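Local atomic coordinates of nucleotidyl transferase AbiEii/AbiGii toxin family protein (Mycobacterium tuberculosis, PDB entry 6Y56), a protein that probably acts as a nucleotidyltransferase toxin of a toxin-antitoxin system, inhibiting growth by inactivating tRNA acceptor stems. Residues G50-R55 with S66-F71. Numbering follows the deposited sequence.
Sequences GGTSLR and STDLDF
The N-terminal turn of the helix 50-55 packs across the strand 68-71 at 102°, with axes 6.6 Å apart, and the CA of Gly-50 lies 5.6 Å from that of Asp-70. Thr-52 contributes the largest share of the buried surface. Its OG1, anti to the carbonyl carbon (chi1 -51°), donates a hydrogen bond to Asp-68 O, although the modelled length of 2.4 Å is doubtfully short, while Ser-66 OG sits 2.7 Å from the same OG1 on the approach to the strand. The methyl branch meets Leu-69, CG2 to CD2 3.9 Å, where helix 19-38 adds Gln-28 against Thr-52 and Leu-31 against Leu-69. A water ties the helical turn to both acids: it accepts from Thr-52 N and donates to Asp-70 OD2 at 2.6 Å and, weakly, to Asp-68 OD1. Gly-50, with a positive phi of 75°, brings its CA to 3.9 Å from Asp-70 OD2. The Gly-Gly-Thr-Ser segment and the Asp-X-Asp strand are consistent with the GS and DxD motifs of the nucleotidyltransferase fold; here water takes a place between the acids and the helix. The two carboxylates converge, OD2 of Asp-68 lying 3.2 Å from OD2 of Asp-70, and share that water, a geometry consistent with a site for divalent metal, as in relatives of this fold.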
ATOM      1  N   GLY A  50       1.313   1.935   1.448  1.00 13.24           N
ATOM      2  CA  GLY A  50       0.813   0.868   0.609  1.00 13.24           C
ATOM      3  C   GLY A  50       0.211   1.340  -0.702  1.00 13.96           C
ATOM      4  O   GLY A  50       0.188   2.522  -1.048  1.00 13.04           O
ATOM      5  N   GLY A  51      -0.314   0.359  -1.438  1.00 13.34           N
ATOM      6  CA  GLY A  51      -0.856   0.628  -2.762  1.00 13.77           C
ATOM      7  C   GLY A  51      -2.018   1.598  -2.759  1.00 14.16           C
ATOM      8  O   GLY A  51      -2.222   2.318  -3.731  1.00 14.26           O
ATOM      9  N   THR A  52      -2.794   1.642  -1.680  1.00 13.43           N
ATOM     10  CA  THR A  52      -3.908   2.576  -1.677  1.00 13.19           C
ATOM     11  C   THR A  52      -3.449   4.009  -1.454  1.00 12.62           C
ATOM     12  O   THR A  52      -4.069   4.932  -1.990  1.00 12.40           O
ATOM     13  CB  THR A  52      -4.976   2.134  -0.684  1.00 13.86           C
ATOM     14  OG1 THR A  52      -5.283   0.762  -0.966  1.00 15.06           O
ATOM     15  CG2 THR A  52      -6.258   2.976  -0.816  1.00 14.63           C
ATOM     16  N   SER A  53      -2.355   4.217  -0.713  1.00 12.23           N
ATOM     17  CA  SER A  53      -1.806   5.565  -0.642  1.00 12.49           C
ATOM     18  C   SER A  53      -1.305   6.006  -2.009  1.00 13.11           C
ATOM     19  O   SER A  53      -1.442   7.177  -2.382  1.00 13.22           O
ATOM     20  CB  SER A  53      -0.720   5.671   0.433  1.00 12.06           C
ATOM     21  OG  SER A  53       0.501   5.064   0.042  1.00 13.34           O
ATOM     22  N   LEU A  54      -0.768   5.065  -2.790  1.00 12.04           N
ATOM     23  CA  LEU A  54      -0.345   5.378  -4.148  1.00 15.09           C
ATOM     24  C   LEU A  54      -1.534   5.808  -4.995  1.00 13.32           C
ATOM     25  O   LEU A  54      -1.463   6.816  -5.712  1.00 14.44           O
ATOM     26  CB  LEU A  54       0.363   4.162  -4.747  1.00 14.85           C
ATOM     27  CG  LEU A  54       0.986   4.203  -6.134  1.00 18.97           C
ATOM     28  CD1 LEU A  54       2.204   5.114  -6.147  1.00 22.25           C
ATOM     29  CD2 LEU A  54       1.345   2.777  -6.568  1.00 18.16           C
ATOM     30  N   ARG A  55      -2.652   5.087  -4.883  1.00 13.19           N
ATOM     31  CA  ARG A  55      -3.875   5.461  -5.585  1.00 12.57           C
ATOM     32  C   ARG A  55      -4.374   6.833  -5.145  1.00 13.62           C
ATOM     33  O   ARG A  55      -4.652   7.701  -5.978  1.00 13.50           O
ATOM     34  CB  ARG A  55      -4.955   4.410  -5.335  1.00 13.21           C
ATOM     35  CG  ARG A  55      -6.358   4.921  -5.588  1.00 16.23           C
ATOM     36  CD  ARG A  55      -6.654   5.155  -7.059  1.00 15.23           C
ATOM     37  NE  ARG A  55      -8.011   5.677  -7.188  1.00 15.53           N
ATOM     38  CZ  ARG A  55      -8.796   5.530  -8.251  1.00 17.51           C
ATOM     39  NH1 ARG A  55      -8.363   4.895  -9.337  1.00 18.34           N
ATOM     40  NH2 ARG A  55     -10.024   6.037  -8.224  1.00 17.29           N
ATOM     41  N   SER A  66      -7.801   0.079  -5.312  1.00 14.28           N
ATOM     42  CA  SER A  66      -7.021  -0.663  -4.332  1.00 13.96           C
ATOM     43  C   SER A  66      -7.879  -0.840  -3.090  1.00 15.16           C
ATOM     44  O   SER A  66      -8.466   0.131  -2.600  1.00 16.58           O
ATOM     45  CB  SER A  66      -5.740   0.116  -4.017  1.00 16.22           C
ATOM     46  OG  SER A  66      -4.829  -0.638  -3.247  1.00 17.97           O
ATOM     47  N   THR A  67      -7.954  -2.072  -2.586  1.00 13.62           N
ATOM     48  CA  THR A  67      -9.003  -2.454  -1.645  1.00 16.75           C
ATOM     49  C   THR A  67      -8.542  -2.480  -0.201  1.00 20.14           C
ATOM     50  O   THR A  67      -9.364  -2.736   0.692  1.00 21.27           O
ATOM     51  CB  THR A  67      -9.541  -3.847  -1.976  1.00 16.31           C
ATOM     52  OG1 THR A  67      -8.506  -4.815  -1.746  1.00 17.85           O
ATOM     53  CG2 THR A  67     -10.008  -3.919  -3.421  1.00 18.07           C
ATOM     54  N   ASP A  68      -7.262  -2.283   0.052  1.00 15.85           N
ATOM     55  CA  ASP A  68      -6.772  -2.318   1.413  1.00 18.30           C
ATOM     56  C   ASP A  68      -6.432  -0.916   1.889  1.00 17.58           C
ATOM     57  O   ASP A  68      -6.263   0.021   1.105  1.00 22.71           O
ATOM     58  CB  ASP A  68      -5.595  -3.292   1.589  1.00 20.07           C
ATOM     59  CG  ASP A  68      -4.483  -3.112   0.557  1.00 26.76           C
ATOM     60  OD1 ASP A  68      -4.647  -2.373  -0.444  1.00 24.96           O
ATOM     61  OD2 ASP A  68      -3.415  -3.744   0.756  1.00 30.48           O
ATOM     62  N   LEU A  69      -6.422  -0.751   3.190  1.00 15.80           N
ATOM     63  CA  LEU A  69      -5.895   0.449   3.807  1.00 15.45           C
ATOM     64  C   LEU A  69      -4.751   0.005   4.695  1.00 16.42           C
ATOM     65  O   LEU A  69      -4.944  -0.838   5.575  1.00 20.10           O
ATOM     66  CB  LEU A  69      -6.979   1.151   4.618  1.00 17.15           C
ATOM     67  CG  LEU A  69      -8.051   1.849   3.771  1.00 18.85           C
ATOM     68  CD1 LEU A  69      -9.152   2.389   4.658  1.00 19.09           C
ATOM     69  CD2 LEU A  69      -7.458   2.979   2.928  1.00 18.00           C
ATOM     70  N   ASP A  70      -3.557   0.514   4.428  1.00 14.06           N
ATOM     71  CA  ASP A  70      -2.364   0.130   5.163  1.00 14.44           C
ATOM     72  C   ASP A  70      -1.803   1.365   5.839  1.00 12.12           C
ATOM     73  O   ASP A  70      -1.715   2.432   5.223  1.00 12.77           O
ATOM     74  CB  ASP A  70      -1.288  -0.394   4.217  1.00 14.38           C
ATOM     75  CG  ASP A  70      -1.673  -1.697   3.546  1.00 23.85           C
ATOM     76  OD1 ASP A  70      -2.219  -2.586   4.230  1.00 31.83           O
ATOM     77  OD2 ASP A  70      -1.402  -1.848   2.333  1.00 29.91           O
ATOM     78  N   PHE A  71      -1.414   1.217   7.098  1.00 12.36           N
ATOM     79  CA  PHE A  71      -0.809   2.293   7.855  1.00 12.51           C
ATOM     80  C   PHE A  71       0.424   1.765   8.556  1.00 11.93           C
ATOM     81  O   PHE A  71       0.503   0.582   8.909  1.00 14.63           O
ATOM     82  CB  PHE A  71      -1.752   2.849   8.926  1.00 13.97           C
ATOM     83  CG  PHE A  71      -3.045   3.354   8.386  1.00 11.95           C
ATOM     84  CD1 PHE A  71      -3.152   4.652   7.919  1.00 12.83           C
ATOM     85  CD2 PHE A  71      -4.163   2.532   8.335  1.00 14.82           C
ATOM     86  CE1 PHE A  71      -4.353   5.133   7.405  1.00 14.38           C
ATOM     87  CE2 PHE A  71      -5.366   3.004   7.822  1.00 14.75           C
ATOM     88  CZ  PHE A  71      -5.462   4.298   7.348  1.00 14.71           C
TER
HETATM   89  O   HOH W   1      -2.596  -0.443   0.476  1.00 18.84           O